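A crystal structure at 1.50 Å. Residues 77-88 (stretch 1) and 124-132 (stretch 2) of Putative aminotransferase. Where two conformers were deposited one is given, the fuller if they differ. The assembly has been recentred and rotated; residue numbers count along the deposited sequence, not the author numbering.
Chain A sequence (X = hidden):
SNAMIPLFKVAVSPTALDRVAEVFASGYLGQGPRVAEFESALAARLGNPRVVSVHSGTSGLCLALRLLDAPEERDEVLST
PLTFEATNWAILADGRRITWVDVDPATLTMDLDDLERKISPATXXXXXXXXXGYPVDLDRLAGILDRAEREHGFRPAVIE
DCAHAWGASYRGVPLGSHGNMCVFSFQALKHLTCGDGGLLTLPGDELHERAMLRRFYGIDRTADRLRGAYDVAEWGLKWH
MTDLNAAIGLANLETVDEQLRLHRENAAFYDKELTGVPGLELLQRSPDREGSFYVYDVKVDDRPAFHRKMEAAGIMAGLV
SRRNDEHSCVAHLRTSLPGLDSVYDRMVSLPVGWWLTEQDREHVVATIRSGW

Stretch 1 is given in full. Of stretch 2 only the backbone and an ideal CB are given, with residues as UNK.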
# COMPACT_ATOMS: atom_id res chain seq x y z
N VAL A 77 -12.10 10.15 15.62
CA VAL A 77 -11.15 9.18 16.13
C VAL A 77 -10.21 9.92 17.06
O VAL A 77 -9.64 10.94 16.68
CB VAL A 77 -10.34 8.49 15.02
CG1 VAL A 77 -9.35 7.49 15.63
CG2 VAL A 77 -11.28 7.79 14.05
N LEU A 78 -10.06 9.42 18.28
CA LEU A 78 -9.19 10.04 19.28
C LEU A 78 -7.78 9.48 19.13
O LEU A 78 -7.59 8.28 19.05
CB LEU A 78 -9.74 9.78 20.68
CG LEU A 78 -11.06 10.48 20.96
CD1 LEU A 78 -11.84 9.86 22.13
CD2 LEU A 78 -10.76 11.92 21.26
N SER A 79 -6.80 10.37 19.07
CA SER A 79 -5.42 9.97 18.82
C SER A 79 -4.51 11.05 19.38
O SER A 79 -4.92 12.21 19.49
CB SER A 79 -5.20 9.79 17.32
OG SER A 79 -3.91 9.26 17.04
N THR A 80 -3.28 10.69 19.75
CA THR A 80 -2.31 11.69 20.18
C THR A 80 -1.46 12.11 18.99
O THR A 80 -1.29 11.35 18.03
CB THR A 80 -1.41 11.17 21.33
OG1 THR A 80 -0.91 12.28 22.09
CG2 THR A 80 -0.23 10.39 20.80
N PRO A 81 -0.93 13.35 19.02
CA PRO A 81 -0.07 13.78 17.92
C PRO A 81 1.39 13.38 18.08
O PRO A 81 2.16 13.58 17.14
CB PRO A 81 -0.21 15.30 17.94
CG PRO A 81 -0.56 15.64 19.34
CD PRO A 81 -1.28 14.45 19.93
N LEU A 82 1.75 12.80 19.22
CA LEU A 82 3.13 12.36 19.43
C LEU A 82 3.24 10.93 18.91
O LEU A 82 3.25 9.95 19.67
CB LEU A 82 3.52 12.46 20.91
CG LEU A 82 5.00 12.17 21.17
CD1 LEU A 82 5.87 13.20 20.46
CD2 LEU A 82 5.30 12.16 22.65
N THR A 83 3.33 10.82 17.60
CA THR A 83 3.49 9.54 16.94
C THR A 83 3.99 9.78 15.53
O THR A 83 4.16 10.93 15.11
CB THR A 83 2.17 8.74 16.91
OG1 THR A 83 2.38 7.45 16.31
CG2 THR A 83 1.10 9.49 16.14
N PHE A 84 4.26 8.70 14.81
CA PHE A 84 4.64 8.81 13.41
C PHE A 84 3.39 9.18 12.63
O PHE A 84 2.28 8.79 13.00
CB PHE A 84 5.25 7.50 12.89
CG PHE A 84 5.68 7.57 11.45
CD1 PHE A 84 6.64 8.49 11.05
CD2 PHE A 84 5.13 6.72 10.51
CE1 PHE A 84 7.05 8.57 9.73
CE2 PHE A 84 5.53 6.79 9.18
CZ PHE A 84 6.49 7.72 8.80
N GLU A 85 3.56 9.94 11.56
CA GLU A 85 2.43 10.51 10.83
C GLU A 85 1.43 9.46 10.33
O GLU A 85 0.24 9.75 10.23
CB GLU A 85 2.92 11.36 9.66
CG GLU A 85 3.40 12.77 10.03
CD GLU A 85 4.83 12.81 10.57
OE1 GLU A 85 5.47 11.75 10.73
OE2 GLU A 85 5.32 13.93 10.81
N ALA A 86 1.92 8.27 10.02
CA ALA A 86 1.05 7.20 9.53
C ALA A 86 -0.17 6.96 10.43
O ALA A 86 -1.26 6.72 9.93
CB ALA A 86 1.83 5.90 9.39
N THR A 87 0.04 7.01 11.74
CA THR A 87 -1.03 6.75 12.70
C THR A 87 -2.22 7.66 12.42
O THR A 87 -3.38 7.23 12.37
CB THR A 87 -0.56 7.00 14.14
OG1 THR A 87 0.62 6.24 14.39
CG2 THR A 87 -1.65 6.62 15.13
N ASN A 88 -1.92 8.92 12.22
CA ASN A 88 -2.95 9.93 12.08
C ASN A 88 -3.40 10.14 10.65
O ASN A 88 -4.57 10.44 10.40
CB ASN A 88 -2.46 11.23 12.71
CG ASN A 88 -2.37 11.09 14.20
OD1 ASN A 88 -3.34 10.65 14.81
ND2 ASN A 88 -1.21 11.37 14.80
N UNK A 124 -15.80 7.48 17.36
CA UNK A 124 -15.86 6.27 16.60
C UNK A 124 -14.88 5.21 17.10
O UNK A 124 -15.21 4.02 17.23
CB UNK A 124 -15.59 6.58 15.13
N UNK A 125 -13.69 5.66 17.44
CA UNK A 125 -12.59 4.77 17.80
C UNK A 125 -11.50 5.55 18.48
O UNK A 125 -11.49 6.79 18.45
CB UNK A 125 -12.04 4.05 16.57
N UNK A 126 -10.57 4.82 19.08
CA UNK A 126 -9.40 5.38 19.72
C UNK A 126 -8.19 4.63 19.19
O UNK A 126 -8.22 3.41 19.19
CB UNK A 126 -9.49 5.29 21.24
N UNK A 127 -7.18 5.33 18.69
CA UNK A 127 -5.93 4.66 18.35
C UNK A 127 -4.93 4.95 19.45
O UNK A 127 -4.69 6.12 19.77
CB UNK A 127 -5.40 5.11 16.99
N UNK A 128 -4.40 3.91 20.08
CA UNK A 128 -3.41 4.12 21.13
C UNK A 128 -2.07 3.62 20.62
O UNK A 128 -1.98 2.57 19.99
CB UNK A 128 -3.81 3.41 22.43
N UNK A 129 -1.03 4.42 20.84
CA UNK A 129 0.29 4.11 20.33
C UNK A 129 1.23 3.75 21.46
O UNK A 129 1.42 4.53 22.40
CB UNK A 129 0.85 5.29 19.53
N UNK A 130 1.82 2.55 21.38
CA UNK A 130 2.82 2.13 22.36
C UNK A 130 4.15 2.78 21.97
O UNK A 130 5.07 2.14 21.45
CB UNK A 130 2.94 0.61 22.42
N UNK A 131 4.22 4.08 22.22
CA UNK A 131 5.23 4.96 21.64
C UNK A 131 6.64 4.63 22.12
O UNK A 131 6.88 4.48 23.31
CB UNK A 131 4.90 6.42 21.97
N UNK A 132 7.55 4.51 21.15
CA UNK A 132 8.96 4.10 21.34
C UNK A 132 9.11 2.70 21.93
O UNK A 132 10.22 2.28 22.25
CB UNK A 132 9.67 5.10 22.25

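Stretch 2 runs alongside strand 77-79 in parallel, the two axes 18° apart and 4.7 Å at closest approach. Two backbone hydrogen bonds fix the register: Leu 78 N donates to the O of position 125 (3.0 Å, 163°), and the N of position 127 donates to Leu 78 O (3.0 Å, 157°). Both use main-chain atoms, so they leave the side chains to be judged separately.

At position 124 the CB points sideways, 4.6 Å from Val 77 CG2, and stretch 1 offers no charge or polar partner there. Many side chains would fit, including long ones that lead off. The residue is Arg 124, extended through chi1 to chi3, its end leading away to partners elsewhere in the structure.

Position 125 pairs with Val 77, and its CB lies on the same sheet face as that side chain, 4.5 Å from Val 77 CG1. A small or medium apolar residue would suit. It is Ala 125, which makes a light methyl contact; its O also receives a CA-H...O contact from Val 77 CA (3.3 Å).

Position 126 pairs with Leu 78 and shares its face. With phi/psi of -130/128 and an apolar neighbour, a beta-branched or other aliphatic residue is plausible. Ile 126 places CG1 4.1 Å from Leu 78 CD1.

The CB of position 127 returns to the face of Val 77, with Ser 79 OG and Thr 87 CG2 each 4.4 Å away. Two methyls, Thr 87 CG2 and Val 77 CG1, and two oxygens, Leu 78 O and Ser 79 OG, lie near the CB; a branched aliphatic would suit the methyls, and a small hydroxyl is not excluded. Ile 127 uses two branches: CG1 lies 4.0 Å from Val 77 CG1, while CG2 reaches Thr 87 CG2 at 3.6 Å. Its main-chain O accepts from a water (2.7 Å) that also donates to Ser 79 OG (2.7 Å) and accepts from Thr 80 N (2.9 Å), extending the link beyond the direct strand pairing.

Position 128 points away, with nothing of stretch 1 within 5.5 Å of its CB; the visible atoms set little limit. It is Val 128.

Position 129 points toward stretch 1, its CB 4.2 Å from Thr 83 OG1 and 5.2 Å from Thr 87 CG2. A compact residue fits, either apolar or a small hydroxyl. Val 129, chi1 t, sets CG2 3.7 Å from Thr 83 OG1 and 3.7 Å from Thr 87 CG2. Thr 83 OG1 already donates to Thr 87 OG1 (2.9 Å).

Position 130 is out of reach and unconstrained here; it is His 130, its ring nitrogens bonded elsewhere in the structure.

Position 131 points toward Leu 82 and Thr 83, its CB 4.5 Å from Leu 82 O. The space beside this backbone could take a large flat or long apolar side chain. Trp 131 lays one ring face against it: Thr 83 CA stands 3.8 Å from the centroid of the six-membered ring, 30° off the normal, and Leu 82 CG approaches the five-membered ring off-centre.

Position 132, with positive phi (61/10), is out of reach; glycine or asparagine would be unsurprising. Thr 132 instead donates from OG1 to Trp 131 O (2.6 Å).

Stretch 2 (124-132) RAIIVVHWT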
# COMPACT_ATOMS: atom_id res chain seq x y z
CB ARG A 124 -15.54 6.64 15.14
CG ARG A 124 -15.45 5.51 14.19
CD ARG A 124 -15.24 6.03 12.76
NE ARG A 124 -15.66 4.99 11.84
CZ ARG A 124 -16.91 4.81 11.45
NH1 ARG A 124 -17.21 3.81 10.64
NH2 ARG A 124 -17.88 5.62 11.88
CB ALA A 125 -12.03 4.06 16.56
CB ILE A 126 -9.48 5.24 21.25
CG1 ILE A 126 -10.74 5.92 21.79
CG2 ILE A 126 -8.21 5.80 21.91
CD1 ILE A 126 -11.20 5.33 23.12
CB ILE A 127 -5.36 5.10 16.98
CG1 ILE A 127 -6.39 4.82 15.87
CG2 ILE A 127 -4.06 4.38 16.69
CD1 ILE A 127 -5.89 5.14 14.45
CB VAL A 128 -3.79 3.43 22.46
CG1 VAL A 128 -5.12 3.99 22.99
CG2 VAL A 128 -3.86 1.92 22.32
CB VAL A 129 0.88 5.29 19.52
CG1 VAL A 129 2.25 4.92 18.96
CG2 VAL A 129 -0.05 5.66 18.38
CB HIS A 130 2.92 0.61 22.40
CG HIS A 130 1.62 -0.08 22.68
ND1 HIS A 130 0.95 0.03 23.88
CD2 HIS A 130 0.87 -0.90 21.90
CE1 HIS A 130 -0.15 -0.70 23.84
NE2 HIS A 130 -0.22 -1.27 22.64
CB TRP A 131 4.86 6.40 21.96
CG TRP A 131 5.77 7.44 21.38
CD1 TRP A 131 6.51 8.37 22.08
CD2 TRP A 131 6.04 7.67 20.00
NE1 TRP A 131 7.22 9.16 21.20
CE2 TRP A 131 6.95 8.76 19.92
CE3 TRP A 131 5.61 7.07 18.82
CZ2 TRP A 131 7.43 9.24 18.70
CZ3 TRP A 131 6.09 7.56 17.60
CH2 TRP A 131 6.98 8.64 17.56
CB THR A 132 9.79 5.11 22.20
OG1 THR A 132 9.44 5.00 23.59
CG2 THR A 132 9.59 6.53 21.72
O HOH W 1 -2.75 7.87 19.09
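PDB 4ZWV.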